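Local atomic coordinates of leucine--trna ligase (Agrobacterium radiobacter, PDB entry 5AH5), a protein that probably attaches leucine to its cognate tRNA at the expense of ATP, with a separate editing domain for hydrolysing mischarged tRNA. Residues Gly253-Leu259 / Gly332-Pro338; Ser278-Tyr282 / Lys299-Phe303; Glu292-Ala296 / Ala322-Pro327. All coordinates share one frame; numbering follows the deposited sequence.

Interaction 1 of 3, residues Gly253-Leu259 / Gly332-Pro338. With nucleotides of chain D.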
loop_
_atom_site.group_PDB
_atom_site.type_symbol
_atom_site.label_atom_id
_atom_site.label_comp_id
_atom_site.label_asym_id
_atom_site.label_seq_id
_atom_site.Cartn_x
_atom_site.Cartn_y
_atom_site.Cartn_z
ATOM N N GLY B 253 23.919 38.386 15.272
ATOM C CA GLY B 253 23.254 39.194 14.264
ATOM C C GLY B 253 21.759 39.405 14.439
ATOM O O GLY B 253 21.159 40.080 13.605
ATOM N N CYS B 254 21.136 38.854 15.489
ATOM C CA CYS B 254 19.672 38.939 15.625
ATOM C C CYS B 254 19.208 40.313 16.106
ATOM O O CYS B 254 19.533 40.736 17.214
ATOM C CB CYS B 254 19.092 37.797 16.494
ATOM S SG CYS B 254 19.296 37.854 18.295
ATOM N N THR B 255 18.478 41.017 15.240
ATOM C CA THR B 255 17.810 42.274 15.609
ATOM C C THR B 255 16.551 42.031 16.476
ATOM O O THR B 255 16.146 42.925 17.223
ATOM C CB THR B 255 17.440 43.137 14.359
ATOM O OG1 THR B 255 17.290 42.291 13.209
ATOM C CG2 THR B 255 18.514 44.212 14.062
ATOM N N PHE B 256 15.939 40.841 16.383
ATOM C CA PHE B 256 14.681 40.552 17.103
ATOM C C PHE B 256 14.369 39.057 17.341
ATOM O O PHE B 256 15.141 38.165 16.974
ATOM C CB PHE B 256 13.485 41.282 16.431
ATOM C CG PHE B 256 13.123 40.771 15.063
ATOM C CD1 PHE B 256 13.697 41.326 13.922
ATOM C CD2 PHE B 256 12.178 39.764 14.908
ATOM C CE1 PHE B 256 13.355 40.870 12.655
ATOM C CE2 PHE B 256 11.833 39.301 13.646
ATOM C CZ PHE B 256 12.424 39.854 12.518
ATOM N N ILE B 257 13.253 38.829 18.034
ATOM C CA ILE B 257 12.615 37.526 18.205
ATOM C C ILE B 257 11.158 37.692 17.779
ATOM O O ILE B 257 10.573 38.756 17.989
ATOM C CB ILE B 257 12.675 37.070 19.685
ATOM C CG1 ILE B 257 14.132 36.929 20.158
ATOM C CG2 ILE B 257 11.918 35.767 19.916
ATOM C CD1 ILE B 257 14.963 35.883 19.435
ATOM N N ALA B 258 10.583 36.660 17.160
ATOM C CA ALA B 258 9.160 36.663 16.782
ATOM C C ALA B 258 8.517 35.312 17.084
ATOM O O ALA B 258 9.144 34.263 16.898
ATOM C CB ALA B 258 8.989 37.022 15.314
ATOM N N LEU B 259 7.265 35.355 17.544
ATOM C CA LEU B 259 6.554 34.174 18.031
ATOM C C LEU B 259 5.375 33.770 17.156
ATOM O O LEU B 259 4.814 34.576 16.395
ATOM C CB LEU B 259 6.022 34.423 19.446
ATOM C CG LEU B 259 7.006 34.401 20.605
ATOM C CD1 LEU B 259 6.240 34.711 21.879
ATOM C CD2 LEU B 259 7.711 33.056 20.708
ATOM N N GLY B 332 8.302 27.066 17.419
ATOM C CA GLY B 332 7.318 28.131 17.230
ATOM C C GLY B 332 7.841 29.486 17.668
ATOM O O GLY B 332 7.055 30.418 17.868
ATOM N N ALA B 333 9.167 29.579 17.828
ATOM C CA ALA B 333 9.884 30.836 18.046
ATOM C C ALA B 333 10.993 30.941 16.992
ATOM O O ALA B 333 11.687 29.952 16.733
ATOM C CB ALA B 333 10.471 30.861 19.456
ATOM N N VAL B 334 11.143 32.116 16.373
ATOM C CA VAL B 334 12.237 32.368 15.419
ATOM C C VAL B 334 13.137 33.523 15.895
ATOM O O VAL B 334 12.868 34.157 16.914
ATOM C CB VAL B 334 11.725 32.557 13.962
ATOM C CG1 VAL B 334 10.623 31.553 13.658
ATOM C CG2 VAL B 334 11.242 33.980 13.696
ATOM N N ILE B 335 14.179 33.811 15.119
ATOM C CA ILE B 335 15.378 34.486 15.620
ATOM C C ILE B 335 15.991 35.277 14.457
ATOM O O ILE B 335 16.957 34.845 13.830
ATOM C CB ILE B 335 16.322 33.412 16.240
ATOM C CG1 ILE B 335 17.588 34.010 16.852
ATOM C CG2 ILE B 335 16.675 32.306 15.241
ATOM C CD1 ILE B 335 18.421 32.977 17.593
ATOM N N GLY B 336 15.409 36.449 14.184
ATOM C CA GLY B 336 15.512 37.101 12.862
ATOM C C GLY B 336 16.717 37.971 12.504
ATOM O O GLY B 336 17.258 38.686 13.347
ATOM N N VAL B 337 17.110 37.914 11.225
ATOM C CA VAL B 337 18.227 38.692 10.667
ATOM C C VAL B 337 17.943 39.059 9.195
ATOM O O VAL B 337 17.802 38.163 8.355
ATOM C CB VAL B 337 19.558 37.887 10.689
ATOM C CG1 VAL B 337 20.729 38.751 10.200
ATOM C CG2 VAL B 337 19.842 37.305 12.071
ATOM N N PRO B 338 17.817 40.368 8.882
ATOM C CA PRO B 338 17.963 40.856 7.492
ATOM C C PRO B 338 19.382 41.348 7.163
ATOM O O PRO B 338 20.199 40.604 6.613
ATOM C CB PRO B 338 16.960 42.021 7.415
ATOM C CG PRO B 338 16.138 41.937 8.667
ATOM C CD PRO B 338 17.035 41.318 9.691
ATOM P P A D 84 14.252 25.818 6.287
ATOM O OP1 A D 84 15.483 25.430 5.556
ATOM O OP2 A D 84 13.617 24.882 7.256
ATOM O "O5'" A D 84 14.638 27.154 7.065
ATOM C "C5'" A D 84 15.221 27.093 8.389
ATOM C "C4'" A D 84 15.104 28.438 9.062
ATOM O "O4'" A D 84 13.702 28.800 9.183
ATOM C "C3'" A D 84 15.621 28.548 10.493
ATOM O "O3'" A D 84 17.033 28.707 10.562
ATOM C "C2'" A D 84 14.909 29.803 10.971
ATOM O "O2'" A D 84 15.589 30.962 10.517
ATOM C "C1'" A D 84 13.532 29.645 10.307
ATOM N N9 A D 84 12.474 29.086 11.156
ATOM C C8 A D 84 12.590 28.340 12.307
ATOM N N7 A D 84 11.437 28.019 12.848
ATOM C C5 A D 84 10.499 28.581 11.992
ATOM C C6 A D 84 9.092 28.597 12.009
ATOM N N6 A D 84 8.355 27.993 12.946
ATOM N N1 A D 84 8.459 29.251 11.009
ATOM C C2 A D 84 9.198 29.847 10.061
ATOM N N3 A D 84 10.524 29.892 9.930
ATOM C C4 A D 84 11.124 29.242 10.946
#
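Ala258 and Val334 form the centre of a short antiparallel pairing between 253-259 and 332-338. They are a hydrogen-bonded pair. Val334 N gives its hydrogen to Ala258 O over 3.0 Å, almost straight at 178°. The return bond, Ala258 N to Val334 O, is weak at 3.4 Å. Further along, Gly336 N bonds Phe256 O, but it sits well above the carbonyl plane, 47° out of it. Near Thr255 the pairing ends loosely: Thr255 N makes a weak bond to Gly336 O, and Cys254 CA brings a C-H to the same oxygen at 3.3 Å.

Two apolar pairs lie on different faces of the sheet. On one, Leu259 CD2 meets Ala333 CB at 3.7 Å; these two residues are a non-hydrogen-bonded pair. Leu319 and Val321 of the neighbouring strand 315-322 pack on Leu259. On the other face, Ala258 CB meets Val334 CG2 at 4.1 Å. Ile335 makes a separate cluster. Its extended first torsion (chi1 -178°) carries CG1 to both Cys254 CB and Ile257 CD1.

One aromatic contact is added. The rim of the Phe256 ring lies over Gly336, whose CA stands 4.2 Å above the ring plane. The absence of a side chain at Gly336 makes room for the ring. Phe347 meets the Phe256 ring as well.

The RNA contact is a CH-pi one. Val334 CG1 stands above the adenine face of A84 of chain D, 3.4 Å from its C5. The strands belong to the mixed sheet of the editing domain. Backbone bonds fix Val334, and its methyl is presented to the base. This chemistry gives adenine an apolar floor and supplies shape rather than base-specific hydrogen bonds.

Interaction 2 of 3, residues Ser278-Tyr282 / Lys299-Phe303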
loop_
_atom_site.group_PDB
_atom_site.type_symbol
_atom_site.label_atom_id
_atom_site.label_comp_id
_atom_site.label_asym_id
_atom_site.label_seq_id
_atom_site.Cartn_x
_atom_site.Cartn_y
_atom_site.Cartn_z
ATOM N N SER B 278 -4.362 44.901 21.971
ATOM C CA SER B 278 -4.181 44.486 20.578
ATOM C C SER B 278 -3.409 43.161 20.405
ATOM O O SER B 278 -3.353 42.645 19.292
ATOM C CB SER B 278 -3.570 45.619 19.728
ATOM O OG SER B 278 -2.458 46.219 20.358
ATOM N N VAL B 279 -2.829 42.614 21.476
ATOM C CA VAL B 279 -2.242 41.253 21.441
ATOM C C VAL B 279 -3.315 40.155 21.189
ATOM O O VAL B 279 -3.338 39.515 20.120
ATOM C CB VAL B 279 -1.425 40.968 22.733
ATOM C CG1 VAL B 279 -1.079 39.490 22.884
ATOM C CG2 VAL B 279 -0.156 41.809 22.735
ATOM N N LYS B 280 -4.212 39.972 22.158
ATOM C CA LYS B 280 -5.257 38.949 22.076
ATOM C C LYS B 280 -6.228 39.196 20.935
ATOM O O LYS B 280 -6.927 38.283 20.531
ATOM C CB LYS B 280 -6.051 38.859 23.379
ATOM C CG LYS B 280 -5.198 38.612 24.622
ATOM C CD LYS B 280 -5.852 37.663 25.622
ATOM C CE LYS B 280 -5.991 36.252 25.056
ATOM N NZ LYS B 280 -5.829 35.212 26.107
ATOM N N ASP B 281 -6.300 40.433 20.448
ATOM C CA ASP B 281 -7.071 40.767 19.241
ATOM C C ASP B 281 -6.337 40.346 17.961
ATOM O O ASP B 281 -6.948 39.790 17.050
ATOM C CB ASP B 281 -7.401 42.276 19.185
ATOM C CG ASP B 281 -8.603 42.663 20.051
ATOM O OD1 ASP B 281 -9.016 41.874 20.938
ATOM O OD2 ASP B 281 -9.134 43.776 19.827
ATOM N N TYR B 282 -5.039 40.631 17.889
ATOM C CA TYR B 282 -4.220 40.246 16.739
ATOM C C TYR B 282 -4.107 38.725 16.602
ATOM O O TYR B 282 -4.287 38.177 15.502
ATOM C CB TYR B 282 -2.809 40.826 16.856
ATOM C CG TYR B 282 -1.857 40.264 15.833
ATOM C CD1 TYR B 282 -1.917 40.682 14.504
ATOM C CD2 TYR B 282 -0.917 39.289 16.181
ATOM C CE1 TYR B 282 -1.051 40.158 13.549
ATOM C CE2 TYR B 282 -0.054 38.762 15.235
ATOM C CZ TYR B 282 -0.121 39.187 13.922
ATOM O OH TYR B 282 0.761 38.657 13.000
ATOM N N LYS B 299 2.473 39.567 5.038
ATOM C CA LYS B 299 3.038 39.328 6.376
ATOM C C LYS B 299 2.639 40.440 7.356
ATOM O O LYS B 299 2.575 41.613 6.986
ATOM C CB LYS B 299 4.554 39.199 6.314
ATOM C CG LYS B 299 5.005 38.115 5.351
ATOM C CD LYS B 299 6.513 38.083 5.189
ATOM C CE LYS B 299 6.883 37.488 3.841
ATOM N NZ LYS B 299 8.331 37.158 3.785
ATOM N N SER B 300 2.388 40.040 8.604
ATOM C CA SER B 300 1.794 40.887 9.643
ATOM C C SER B 300 2.420 40.546 10.984
ATOM O O SER B 300 3.271 39.663 11.070
ATOM C CB SER B 300 0.259 40.720 9.689
ATOM O OG SER B 300 -0.163 39.545 10.370
ATOM N N GLY B 301 1.999 41.250 12.029
ATOM C CA GLY B 301 2.639 41.148 13.345
ATOM C C GLY B 301 2.259 42.241 14.335
ATOM O O GLY B 301 1.654 43.248 13.958
ATOM N N ILE B 302 2.619 42.025 15.600
ATOM C CA ILE B 302 2.374 42.982 16.676
ATOM C C ILE B 302 3.533 42.962 17.669
ATOM O O ILE B 302 3.920 41.893 18.152
ATOM C CB ILE B 302 1.038 42.711 17.415
ATOM C CG1 ILE B 302 0.802 43.769 18.492
ATOM C CG2 ILE B 302 0.989 41.320 18.047
ATOM C CD1 ILE B 302 -0.597 43.770 19.028
ATOM N N PHE B 303 4.080 44.147 17.963
ATOM C CA PHE B 303 5.119 44.305 18.990
ATOM C C PHE B 303 4.498 43.924 20.326
ATOM O O PHE B 303 3.401 44.382 20.653
ATOM C CB PHE B 303 5.664 45.750 19.011
ATOM C CG PHE B 303 6.691 46.020 20.092
ATOM C CD1 PHE B 303 7.784 45.168 20.276
ATOM C CD2 PHE B 303 6.584 47.146 20.910
ATOM C CE1 PHE B 303 8.730 45.420 21.266
ATOM C CE2 PHE B 303 7.529 47.403 21.896
ATOM C CZ PHE B 303 8.603 46.541 22.075
#
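Tyr282 has CG anti to its backbone N (chi1 170°), which sends the ring from helix 277-287 across to Ser300, Gly301 and Ile302. Ile302 is likewise extended at its first torsion (chi1 -178°) and carries CD1 the other way, to the preceding helical turn. The ring and the isoleucine chain therefore lie alongside one another, pointing opposite ways.

The phenol end is polar. Tyr282 OH and Ser300 OG share a hydrogen bond of 2.9 Å, and either may be the donor. Ser300 OG lies at the edge of the ring, in its plane. Gly301 N is also close to the hydroxyl, but the angle is too poor for a bond. Gly301 covers part of one ring face instead, with its C 3.9 Å above the plane and toward the rim. The same face takes Ile302, whose CG2 comes to 3.4 Å from Tyr282 CD2.

This is helix-on-sheet packing in the editing domain. The axes of 278-282 and 301-303 run nearly antiparallel, 165° apart in direction, and approach to 9.1 Å. The strand continues into the mixed sheet, beside 315-322, and Val321 of that neighbour touches both Tyr282 and Ile302.

At the far end of its side chain, Ile302 CD1 lies close to the helix backbone, a short 3.0 Å from Ser278 O. That oxygen already accepts the helical bond from Tyr282 N. Ser278 OG is 3.4 Å from Ile302 CD1. Val279 CG2 completes the apolar side at 4.2 Å from Ile302 CD1. Asn323 places the other end of the strand segment: its OD1 accepts from Ser300 N, and its side chain touches Tyr282. Lys299 packs on a cytosine base of the bound RNA.

Interaction 3 of 3, residues Glu292-Ala296 / Ala322-Pro327. With nucleotides of chain D.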
loop_
_atom_site.group_PDB
_atom_site.type_symbol
_atom_site.label_atom_id
_atom_site.label_comp_id
_atom_site.label_asym_id
_atom_site.label_seq_id
_atom_site.Cartn_x
_atom_site.Cartn_y
_atom_site.Cartn_z
ATOM N N GLU B 292 -4.872 26.937 4.843
ATOM C CA GLU B 292 -4.598 27.623 3.551
ATOM C C GLU B 292 -4.252 29.126 3.672
ATOM O O GLU B 292 -3.152 29.518 3.321
ATOM C CB GLU B 292 -5.836 27.587 2.657
ATOM C CG GLU B 292 -6.093 26.321 1.883
ATOM C CD GLU B 292 -7.426 26.347 1.140
ATOM O OE1 GLU B 292 -8.317 27.170 1.497
ATOM O OE2 GLU B 292 -7.583 25.515 0.202
ATOM N N GLU B 293 -5.207 29.943 4.139
ATOM C CA GLU B 293 -5.031 31.413 4.357
ATOM C C GLU B 293 -3.866 31.748 5.266
ATOM O O GLU B 293 -3.219 32.764 5.078
ATOM C CB GLU B 293 -6.302 32.041 4.964
ATOM C CG GLU B 293 -7.480 32.143 3.999
ATOM C CD GLU B 293 -8.861 32.150 4.674
ATOM O OE1 GLU B 293 -8.951 32.220 5.934
ATOM O OE2 GLU B 293 -9.874 32.071 3.932
ATOM N N ARG B 294 -3.608 30.886 6.246
ATOM C CA ARG B 294 -2.536 31.074 7.247
ATOM C C ARG B 294 -1.131 30.999 6.650
ATOM O O ARG B 294 -0.168 31.504 7.259
ATOM C CB ARG B 294 -2.706 30.023 8.369
ATOM C CG ARG B 294 -1.685 29.975 9.491
ATOM C CD ARG B 294 -1.627 31.270 10.278
ATOM N NE ARG B 294 -0.308 31.438 10.874
ATOM C CZ ARG B 294 0.051 31.040 12.098
ATOM N NH1 ARG B 294 -0.815 30.430 12.941
ATOM N NH2 ARG B 294 1.309 31.278 12.495
ATOM N N SER B 295 -1.012 30.349 5.481
ATOM C CA SER B 295 0.274 30.197 4.768
ATOM C C SER B 295 0.544 31.293 3.729
ATOM O O SER B 295 1.700 31.592 3.467
ATOM C CB SER B 295 0.381 28.805 4.108
ATOM O OG SER B 295 0.730 27.805 5.060
ATOM N N ALA B 296 -0.506 31.879 3.151
ATOM C CA ALA B 296 -0.389 32.861 2.049
ATOM C C ALA B 296 -0.616 34.317 2.514
ATOM O O ALA B 296 -0.555 34.603 3.714
ATOM C CB ALA B 296 -1.352 32.484 0.913
ATOM N N ALA B 322 4.203 37.205 15.145
ATOM C CA ALA B 322 4.047 37.314 13.688
ATOM C C ALA B 322 3.389 36.072 13.071
ATOM O O ALA B 322 3.549 34.946 13.573
ATOM C CB ALA B 322 5.396 37.578 13.034
ATOM N N ASN B 323 2.654 36.303 11.979
ATOM C CA ASN B 323 1.900 35.250 11.268
ATOM C C ASN B 323 2.788 34.282 10.455
ATOM O O ASN B 323 2.458 33.098 10.311
ATOM C CB ASN B 323 0.803 35.879 10.376
ATOM C CG ASN B 323 1.363 36.627 9.165
ATOM O OD1 ASN B 323 2.547 36.945 9.109
ATOM N ND2 ASN B 323 0.502 36.935 8.206
ATOM N N TYR B 324 3.912 34.801 9.951
ATOM C CA TYR B 324 4.846 34.041 9.118
ATOM C C TYR B 324 5.653 33.018 9.929
ATOM O O TYR B 324 6.444 32.280 9.345
ATOM C CB TYR B 324 5.798 34.974 8.316
ATOM C CG TYR B 324 6.993 35.457 9.112
ATOM C CD1 TYR B 324 6.909 36.583 9.930
ATOM C CD2 TYR B 324 8.209 34.768 9.072
ATOM C CE1 TYR B 324 8.001 37.007 10.683
ATOM C CE2 TYR B 324 9.303 35.181 9.821
ATOM C CZ TYR B 324 9.198 36.301 10.627
ATOM O OH TYR B 324 10.289 36.708 11.371
ATOM N N VAL B 325 5.499 32.990 11.257
ATOM C CA VAL B 325 6.035 31.895 12.036
ATOM C C VAL B 325 4.976 30.815 11.990
ATOM O O VAL B 325 3.846 31.026 12.450
ATOM C CB VAL B 325 6.343 32.282 13.485
ATOM C CG1 VAL B 325 6.818 31.070 14.283
ATOM C CG2 VAL B 325 7.402 33.372 13.505
ATOM N N MET B 326 5.334 29.666 11.422
ATOM C CA MET B 326 4.376 28.578 11.266
ATOM C C MET B 326 4.436 27.696 12.507
ATOM O O MET B 326 5.508 27.300 12.945
ATOM C CB MET B 326 4.630 27.787 9.977
ATOM C CG MET B 326 4.771 28.654 8.738
ATOM S SD MET B 326 3.502 29.938 8.588
ATOM C CE MET B 326 2.130 29.032 7.889
ATOM N N PRO B 327 3.278 27.414 13.097
ATOM C CA PRO B 327 3.229 26.636 14.336
ATOM C C PRO B 327 3.635 25.132 14.268
ATOM O O PRO B 327 3.865 24.521 15.310
ATOM C CB PRO B 327 1.754 26.727 14.712
ATOM C CG PRO B 327 1.038 26.814 13.385
ATOM C CD PRO B 327 1.927 27.681 12.552
ATOM P P C D 82 4.119 26.486 4.803
ATOM O OP1 C D 82 3.419 26.634 6.124
ATOM O OP2 C D 82 3.299 26.376 3.581
ATOM O "O5'" C D 82 5.180 27.660 4.585
ATOM C "C5'" C D 82 4.789 28.936 4.039
ATOM C "C4'" C D 82 5.980 29.855 3.876
ATOM O "O4'" C D 82 5.487 31.192 3.593
ATOM C "C3'" C D 82 6.908 30.009 5.079
ATOM O "O3'" C D 82 8.257 30.326 4.720
ATOM C "C2'" C D 82 6.275 31.182 5.826
ATOM O "O2'" C D 82 7.175 31.862 6.682
ATOM C "C1'" C D 82 5.825 32.067 4.657
ATOM N N1 C D 82 4.684 32.988 4.863
ATOM C C2 C D 82 4.526 34.058 3.970
ATOM O O2 C D 82 5.368 34.223 3.074
ATOM N N3 C D 82 3.469 34.891 4.117
ATOM C C4 C D 82 2.590 34.686 5.100
ATOM N N4 C D 82 1.569 35.536 5.211
ATOM C C5 C D 82 2.713 33.593 6.007
ATOM C C6 C D 82 3.756 32.768 5.845
ATOM P P A D 84 14.252 25.818 6.287
ATOM O OP1 A D 84 15.483 25.430 5.556
ATOM O OP2 A D 84 13.617 24.882 7.256
ATOM O "O5'" A D 84 14.638 27.154 7.065
ATOM C "C5'" A D 84 15.221 27.093 8.389
ATOM C "C4'" A D 84 15.104 28.438 9.062
ATOM O "O4'" A D 84 13.702 28.800 9.183
ATOM C "C3'" A D 84 15.621 28.548 10.493
ATOM O "O3'" A D 84 17.033 28.707 10.562
ATOM C "C2'" A D 84 14.909 29.803 10.971
ATOM O "O2'" A D 84 15.589 30.962 10.517
ATOM C "C1'" A D 84 13.532 29.645 10.307
ATOM N N9 A D 84 12.474 29.086 11.156
ATOM C C8 A D 84 12.590 28.340 12.307
ATOM N N7 A D 84 11.437 28.019 12.848
ATOM C C5 A D 84 10.499 28.581 11.992
ATOM C C6 A D 84 9.092 28.597 12.009
ATOM N N6 A D 84 8.355 27.993 12.946
ATOM N N1 A D 84 8.459 29.251 11.009
ATOM C C2 A D 84 9.198 29.847 10.061
ATOM N N3 A D 84 10.524 29.892 9.930
ATOM C C4 A D 84 11.124 29.242 10.946
#
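Asn323 O is gripped by two nitrogens of Arg294. Arg294 NE reaches Asn323 O at 3.3 Å and Arg294 NH2 reaches it at 3.1 Å, side-on, with the oxygen close to the guanidinium plane. The NE bond lies in the carbonyl plane and uses a lone pair. The NH2 bond is tilted 33° from that plane. An extended first torsion (chi1 177°) and a bend at chi2 bring the Arg294 guanidinium to this place. Pro327 covers one guanidinium face, with CD 3.7 Å from Arg294 NH2. The third nitrogen, NH1, forms a salt bridge with Glu262. The group is therefore held at its edge, over a face and by a counter-charge.

Met326 joins the two segments in another way. Its side chain is bent at chi2 and chi3, and this curls Met326 CE back to 3.4 Å from Ser295 OG. CE also touches Arg294 O.

Both segments bind RNA of chain D. Ser295 OG donates to OP1 of C82 at 3.1 Å, and the ribose O2' of C82 donates to Tyr324 O at 2.8 Å. The next contact reads a base. Met326 N donates to N1 of A84 at 3.2 Å, while N6 of A84 donates to Met326 O at 2.9 Å. This is consistent with the tRNA 3' end lying in the editing site, as in related leucyl-tRNA synthetases.

Residues 323-327 form no regular helix or strand. Arg294 ties down their backbone at Asn323, a few residues from the carbonyl and amide that bind A84. Glu262 probably offsets the charge of Arg294. Separately, Met326 N and O meet the Watson-Crick edge of A84, and so probably discriminate adenine by main-chain atoms.

Overall arrangement
All three contacts lie in the editing domain. Interactions 1 and 2 reach the same mixed sheet, and interaction 3 is made by loops beside it. Interactions 1 and 3 have centres 16 Å apart and touch: Leu259 O and Ala322 N probably hydrogen-bond at 3.0 Å, and Val334 packs on Val325. Together they hold A84 of chain D, interaction 1 over its face and interaction 3 along its edge. Interactions 2 and 3 are closer, with centres 13 Å apart, and alternate along the chain. Tyr282 OH packs against Ala322 CA at 3.6 Å. Interactions 1 and 2 do not touch; their nearest atoms are about 7 Å apart. The leucyl-sulfamoyl-adenosine pocket is a separate site.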